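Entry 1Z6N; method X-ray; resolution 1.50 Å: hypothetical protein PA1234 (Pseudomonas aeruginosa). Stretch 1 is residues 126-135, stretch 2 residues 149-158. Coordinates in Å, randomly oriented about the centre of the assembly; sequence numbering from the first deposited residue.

Stretch 1 126-135: RFVERPQAVL
Stretch 2 149-158: DYLEHAIGDV

Strand 126-128 runs nearly antiparallel (152°) to helix 151-158, their axes 9.2 Å apart at closest approach; a loop then leads through Pro131, the N-cap, into the helix starting at Gln132. CA pairs set the register: Phe127-Val158 6.7 Å, Pro131-Ala154 5.2 Å, Val134-Tyr150 7.4 Å. Asp157 (phi/psi -62/-45, chi1 m, -75°; chi2 8°) points toward stretch 1 and accepts the one direct hydrogen bond across the contact, Gln132 N to Asp157 OD2, 2.8 Å and 166° at the hydrogen. A helix's first amides lack acceptors within their own helix; here Asp157 serves two, since water 1 accepts from Ala133 N (2.8 Å) and donates to Asp157 OD1 (2.8 Å). Phe127 (-113/131; chi1 t, 173°; chi2 103°) lies buried, its CE1 3.9 Å from Ala154 CA and 3.8 Å from Asp157 OD2, while its CB meets Val158 CG2 at 4.3 Å. Tyr150 (-122/26; chi1 m, -68°; chi2 87°) precedes the helix. Val134 (chi1 t) sets CG2 over one ring face, 3.8 Å from the Tyr150 centroid and 23° off the normal, a CH-pi contact; Ala133 CB packs 3.8 Å from Tyr150 CE2. Water 2 links Tyr150 OH (2.8 Å) to Ala133 O (2.7 Å). Between these ends, Pro131 (-61/154) packs CB 3.8 Å from His153 CB.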

ATOM      1  N   ARG A 126       3.150  -7.770  -6.208  1.00  9.58           N
ATOM      2  CA  ARG A 126       3.182  -7.454  -4.787  1.00 10.09           C
ATOM      3  C   ARG A 126       4.118  -6.306  -4.481  1.00 10.00           C
ATOM      4  O   ARG A 126       5.194  -6.174  -5.098  1.00  9.21           O
ATOM      5  CB  ARG A 126       3.728  -8.636  -3.980  1.00 11.59           C
ATOM      6  CG  ARG A 126       3.219  -9.979  -4.324  1.00 13.98           C
ATOM      7  CD  ARG A 126       4.185 -10.991  -3.758  1.00 13.97           C
ATOM      8  NE  ARG A 126       3.788 -12.336  -4.131  1.00 14.51           N
ATOM      9  CZ  ARG A 126       4.251 -13.434  -3.546  1.00 15.30           C
ATOM     10  NH1 ARG A 126       5.124 -13.344  -2.555  1.00 15.59           N
ATOM     11  NH2 ARG A 126       3.822 -14.614  -3.951  1.00 15.78           N
ATOM     12  N   PHE A 127       3.720  -5.537  -3.469  1.00  8.91           N
ATOM     13  CA  PHE A 127       4.590  -4.567  -2.791  1.00  8.94           C
ATOM     14  C   PHE A 127       4.782  -5.116  -1.375  1.00  9.19           C
ATOM     15  O   PHE A 127       3.805  -5.499  -0.726  1.00  9.33           O
ATOM     16  CB  PHE A 127       3.925  -3.191  -2.789  1.00  9.20           C
ATOM     17  CG  PHE A 127       4.640  -2.141  -1.967  1.00  8.87           C
ATOM     18  CD1 PHE A 127       5.417  -1.151  -2.585  1.00  8.32           C
ATOM     19  CD2 PHE A 127       4.515  -2.121  -0.578  1.00  9.68           C
ATOM     20  CE1 PHE A 127       6.053  -0.166  -1.818  1.00  8.70           C
ATOM     21  CE2 PHE A 127       5.136  -1.136   0.192  1.00  8.31           C
ATOM     22  CZ  PHE A 127       5.914  -0.160  -0.426  1.00  9.18           C
ATOM     23  N   VAL A 128       6.021  -5.186  -0.895  1.00  9.06           N
ATOM     24  CA  VAL A 128       6.273  -5.839   0.388  1.00  9.13           C
ATOM     25  C   VAL A 128       7.113  -4.946   1.296  1.00  8.82           C
ATOM     26  O   VAL A 128       8.311  -4.724   1.028  1.00  8.59           O
ATOM     27  CB  VAL A 128       6.983  -7.220   0.241  1.00  9.29           C
ATOM     28  CG1 VAL A 128       7.069  -7.903   1.606  1.00 10.73           C
ATOM     29  CG2 VAL A 128       6.272  -8.119  -0.779  1.00  9.64           C
ATOM     30  N   GLU A 129       6.460  -4.440   2.348  1.00  8.76           N
ATOM     31  CA  GLU A 129       7.090  -3.679   3.428  1.00  9.07           C
ATOM     32  C   GLU A 129       7.551  -2.253   3.090  1.00  8.38           C
ATOM     33  O   GLU A 129       7.100  -1.295   3.728  1.00  8.32           O
ATOM     34  CB  GLU A 129       8.220  -4.475   4.098  1.00  9.04           C
ATOM     35  CG  GLU A 129       8.554  -3.983   5.505  1.00 10.50           C
ATOM     36  CD  GLU A 129       9.504  -4.901   6.264  1.00 11.33           C
ATOM     37  OE1 GLU A 129      10.469  -5.395   5.657  1.00 14.72           O
ATOM     38  OE2 GLU A 129       9.284  -5.123   7.470  1.00 13.91           O
ATOM     39  N   ARG A 130       8.453  -2.124   2.112  1.00  8.29           N
ATOM     40  CA  ARG A 130       9.057  -0.841   1.781  1.00  8.59           C
ATOM     41  C   ARG A 130       9.253  -0.737   0.274  1.00  8.01           C
ATOM     42  O   ARG A 130       9.377  -1.770  -0.386  1.00  7.90           O
ATOM     43  CB  ARG A 130      10.411  -0.700   2.484  1.00  9.66           C
ATOM     44  CG  ARG A 130      10.246  -0.605   3.968  1.00 12.05           C
ATOM     45  CD  ARG A 130      11.570  -0.621   4.698  1.00 13.56           C
ATOM     46  NE  ARG A 130      11.282  -0.783   6.116  1.00 14.95           N
ATOM     47  CZ  ARG A 130      11.963  -1.544   6.966  1.00 17.16           C
ATOM     48  NH1 ARG A 130      13.033  -2.231   6.565  1.00 16.94           N
ATOM     49  NH2 ARG A 130      11.562  -1.618   8.231  1.00 18.05           N
ATOM     50  N   PRO A 131       9.274   0.502  -0.271  1.00  7.33           N
ATOM     51  CA  PRO A 131       9.532   0.651  -1.709  1.00  6.63           C
ATOM     52  C   PRO A 131      10.900   0.124  -2.122  1.00  6.46           C
ATOM     53  O   PRO A 131      11.835   0.098  -1.319  1.00  7.39           O
ATOM     54  CB  PRO A 131       9.424   2.164  -1.959  1.00  6.93           C
ATOM     55  CG  PRO A 131       8.685   2.712  -0.760  1.00  7.30           C
ATOM     56  CD  PRO A 131       9.009   1.799   0.389  1.00  7.92           C
ATOM     57  N   GLN A 132      11.004  -0.265  -3.388  1.00  5.34           N
ATOM     58  CA  GLN A 132      12.251  -0.810  -3.933  1.00  5.04           C
ATOM     59  C   GLN A 132      13.439   0.138  -3.724  1.00  5.13           C
ATOM     60  O   GLN A 132      14.570  -0.309  -3.479  1.00  6.13           O
ATOM     61  CB  GLN A 132      12.089  -1.154  -5.425  1.00  4.91           C
ATOM     62  CG  GLN A 132      13.254  -1.997  -5.995  1.00  5.74           C
ATOM     63  CD  GLN A 132      13.387  -3.315  -5.251  1.00  9.03           C
ATOM     64  OE1 GLN A 132      12.436  -4.102  -5.182  1.00  9.61           O
ATOM     65  NE2 GLN A 132      14.567  -3.559  -4.690  1.00  9.40           N
ATOM     66  N   ALA A 133      13.201   1.445  -3.840  1.00  4.97           N
ATOM     67  CA  ALA A 133      14.300   2.420  -3.703  1.00  5.54           C
ATOM     68  C   ALA A 133      14.836   2.431  -2.272  1.00  6.34           C
ATOM     69  O   ALA A 133      16.018   2.697  -2.045  1.00  5.98           O
ATOM     70  CB  ALA A 133      13.864   3.833  -4.124  1.00  6.18           C
ATOM     71  N   VAL A 134      13.957   2.109  -1.319  1.00  7.02           N
ATOM     72  CA  VAL A 134      14.342   2.016   0.094  1.00  8.37           C
ATOM     73  C   VAL A 134      15.090   0.708   0.364  1.00  8.27           C
ATOM     74  O   VAL A 134      16.138   0.712   1.002  1.00  8.44           O
ATOM     75  CB  VAL A 134      13.144   2.202   1.038  1.00  8.99           C
ATOM     76  CG1 VAL A 134      13.597   2.079   2.485  1.00  9.88           C
ATOM     77  CG2 VAL A 134      12.529   3.569   0.798  1.00  9.26           C
ATOM     78  N   LEU A 135      14.554  -0.403  -0.141  1.00  8.63           N
ATOM     79  CA  LEU A 135      15.276  -1.675  -0.105  1.00  9.93           C
ATOM     80  C   LEU A 135      16.670  -1.505  -0.690  1.00 10.08           C
ATOM     81  O   LEU A 135      17.663  -1.942  -0.090  1.00 11.30           O
ATOM     82  CB  LEU A 135      14.516  -2.778  -0.854  1.00  9.85           C
ATOM     83  CG  LEU A 135      13.093  -3.039  -0.353  1.00 11.00           C
ATOM     84  CD1 LEU A 135      12.435  -4.167  -1.141  1.00 12.28           C
ATOM     85  CD2 LEU A 135      13.071  -3.333   1.151  1.00 14.53           C
ATOM     86  N   ASP A 149      10.477  10.557   3.000  1.00 12.45           N
ATOM     87  CA  ASP A 149      11.061  11.041   1.754  1.00 12.72           C
ATOM     88  C   ASP A 149      10.820  10.128   0.537  1.00 12.23           C
ATOM     89  O   ASP A 149      11.160  10.496  -0.588  1.00 12.64           O
ATOM     90  CB  ASP A 149      12.552  11.361   1.935  1.00 13.09           C
ATOM     91  CG  ASP A 149      12.796  12.514   2.910  1.00 15.02           C
ATOM     92  OD1 ASP A 149      11.853  13.275   3.211  1.00 16.69           O
ATOM     93  OD2 ASP A 149      13.947  12.660   3.369  1.00 19.44           O
ATOM     94  N   TYR A 150      10.219   8.958   0.765  1.00 11.44           N
ATOM     95  CA  TYR A 150       9.962   7.994  -0.311  1.00 10.94           C
ATOM     96  C   TYR A 150       8.475   7.642  -0.453  1.00 10.53           C
ATOM     97  O   TYR A 150       8.134   6.566  -0.956  1.00  9.64           O
ATOM     98  CB  TYR A 150      10.766   6.712  -0.086  1.00 10.76           C
ATOM     99  CG  TYR A 150      12.260   6.851  -0.236  1.00 11.65           C
ATOM    100  CD1 TYR A 150      13.052   7.248   0.836  1.00 12.39           C
ATOM    101  CD2 TYR A 150      12.885   6.540  -1.444  1.00 10.01           C
ATOM    102  CE1 TYR A 150      14.421   7.351   0.719  1.00 12.05           C
ATOM    103  CE2 TYR A 150      14.270   6.644  -1.582  1.00 10.73           C
ATOM    104  CZ  TYR A 150      15.032   7.058  -0.499  1.00 11.49           C
ATOM    105  OH  TYR A 150      16.396   7.160  -0.632  1.00 12.87           O
ATOM    106  N   LEU A 151       7.589   8.550  -0.033  1.00 10.19           N
ATOM    107  CA  LEU A 151       6.151   8.315  -0.191  1.00 10.72           C
ATOM    108  C   LEU A 151       5.740   8.141  -1.642  1.00 10.47           C
ATOM    109  O   LEU A 151       4.978   7.228  -1.964  1.00 10.48           O
ATOM    110  CB  LEU A 151       5.322   9.437   0.439  1.00 11.48           C
ATOM    111  CG  LEU A 151       5.163   9.435   1.952  1.00 13.15           C
ATOM    112  CD1 LEU A 151       4.142   8.456   2.440  1.00 11.59           C
ATOM    113  CD2 LEU A 151       6.454   9.183   2.643  1.00 15.76           C
ATOM    114  N   GLU A 152       6.246   9.000  -2.526  1.00  9.85           N
ATOM    115  CA  GLU A 152       5.897   8.899  -3.935  1.00 10.52           C
ATOM    116  C   GLU A 152       6.321   7.535  -4.519  1.00 10.37           C
ATOM    117  O   GLU A 152       5.656   7.001  -5.415  1.00 11.10           O
ATOM    118  CB  GLU A 152       6.548  10.023  -4.732  1.00 10.88           C
ATOM    119  CG  GLU A 152       8.054   9.920  -4.797  1.00 14.19           C
ATOM    120  CD  GLU A 152       8.702  11.154  -5.382  1.00 18.36           C
ATOM    121  OE1 GLU A 152       8.326  12.280  -4.982  1.00 19.93           O
ATOM    122  OE2 GLU A 152       9.598  10.990  -6.236  1.00 20.58           O
ATOM    123  N   HIS A 153       7.416   6.985  -3.992  1.00 10.19           N
ATOM    124  CA  HIS A 153       7.965   5.714  -4.495  1.00  9.73           C
ATOM    125  C   HIS A 153       7.049   4.520  -4.232  1.00  9.44           C
ATOM    126  O   HIS A 153       7.037   3.562  -5.030  1.00  9.17           O
ATOM    127  CB  HIS A 153       9.349   5.433  -3.899  1.00  9.97           C
ATOM    128  CG  HIS A 153      10.353   6.511  -4.159  1.00 10.41           C
ATOM    129  ND1 HIS A 153      10.284   7.750  -3.558  1.00 10.95           N
ATOM    130  CD2 HIS A 153      11.461   6.531  -4.937  1.00 10.88           C
ATOM    131  CE1 HIS A 153      11.300   8.490  -3.963  1.00 10.76           C
ATOM    132  NE2 HIS A 153      12.034   7.773  -4.798  1.00 11.37           N
ATOM    133  N   ALA A 154       6.293   4.560  -3.131  1.00  8.55           N
ATOM    134  CA  ALA A 154       5.336   3.492  -2.860  1.00  8.10           C
ATOM    135  C   ALA A 154       4.287   3.482  -3.974  1.00  8.19           C
ATOM    136  O   ALA A 154       3.916   2.416  -4.485  1.00  8.43           O
ATOM    137  CB  ALA A 154       4.674   3.695  -1.484  1.00  7.96           C
ATOM    138  N   ILE A 155       3.837   4.674  -4.364  1.00  8.08           N
ATOM    139  CA  ILE A 155       2.873   4.824  -5.449  1.00  8.06           C
ATOM    140  C   ILE A 155       3.468   4.346  -6.770  1.00  7.76           C
ATOM    141  O   ILE A 155       2.825   3.586  -7.506  1.00  8.34           O
ATOM    142  CB  ILE A 155       2.380   6.282  -5.581  1.00  7.93           C
ATOM    143  CG1 ILE A 155       1.676   6.732  -4.282  1.00  7.76           C
ATOM    144  CG2 ILE A 155       1.448   6.427  -6.778  1.00  8.77           C
ATOM    145  CD1 ILE A 155       1.384   8.245  -4.227  1.00  8.37           C
ATOM    146  N   GLY A 156       4.693   4.793  -7.063  1.00  7.38           N
ATOM    147  CA  GLY A 156       5.399   4.403  -8.299  1.00  7.40           C
ATOM    148  C   GLY A 156       5.574   2.899  -8.416  1.00  7.68           C
ATOM    149  O   GLY A 156       5.375   2.331  -9.494  1.00  7.90           O
ATOM    150  N   ASP A 157       5.934   2.246  -7.311  1.00  7.11           N
ATOM    151  CA  ASP A 157       6.124   0.793  -7.342  1.00  6.93           C
ATOM    152  C   ASP A 157       4.817   0.083  -7.711  1.00  6.85           C
ATOM    153  O   ASP A 157       4.807  -0.861  -8.514  1.00  6.85           O
ATOM    154  CB  ASP A 157       6.609   0.249  -5.995  1.00  7.26           C
ATOM    155  CG  ASP A 157       8.077   0.549  -5.703  1.00  7.78           C
ATOM    156  OD1 ASP A 157       8.743   1.313  -6.459  1.00  8.42           O
ATOM    157  OD2 ASP A 157       8.549  -0.002  -4.680  1.00  8.09           O
ATOM    158  N   VAL A 158       3.711   0.501  -7.093  1.00  7.31           N
ATOM    159  CA  VAL A 158       2.415  -0.130  -7.375  1.00  8.45           C
ATOM    160  C   VAL A 158       1.984   0.164  -8.812  1.00  9.01           C
ATOM    161  O   VAL A 158       1.490  -0.730  -9.508  1.00  8.97           O
ATOM    162  CB  VAL A 158       1.346   0.306  -6.354  1.00  8.84           C
ATOM    163  CG1 VAL A 158      -0.052  -0.069  -6.827  1.00  8.87           C
ATOM    164  CG2 VAL A 158       1.657  -0.341  -5.002  1.00  9.14           C
TER
HETATM  165  O   HOH W   1      10.917   2.488  -5.150  1.00 10.13           O
HETATM  166  O   HOH W   2      17.492   4.981  -2.017  1.00 30.43           O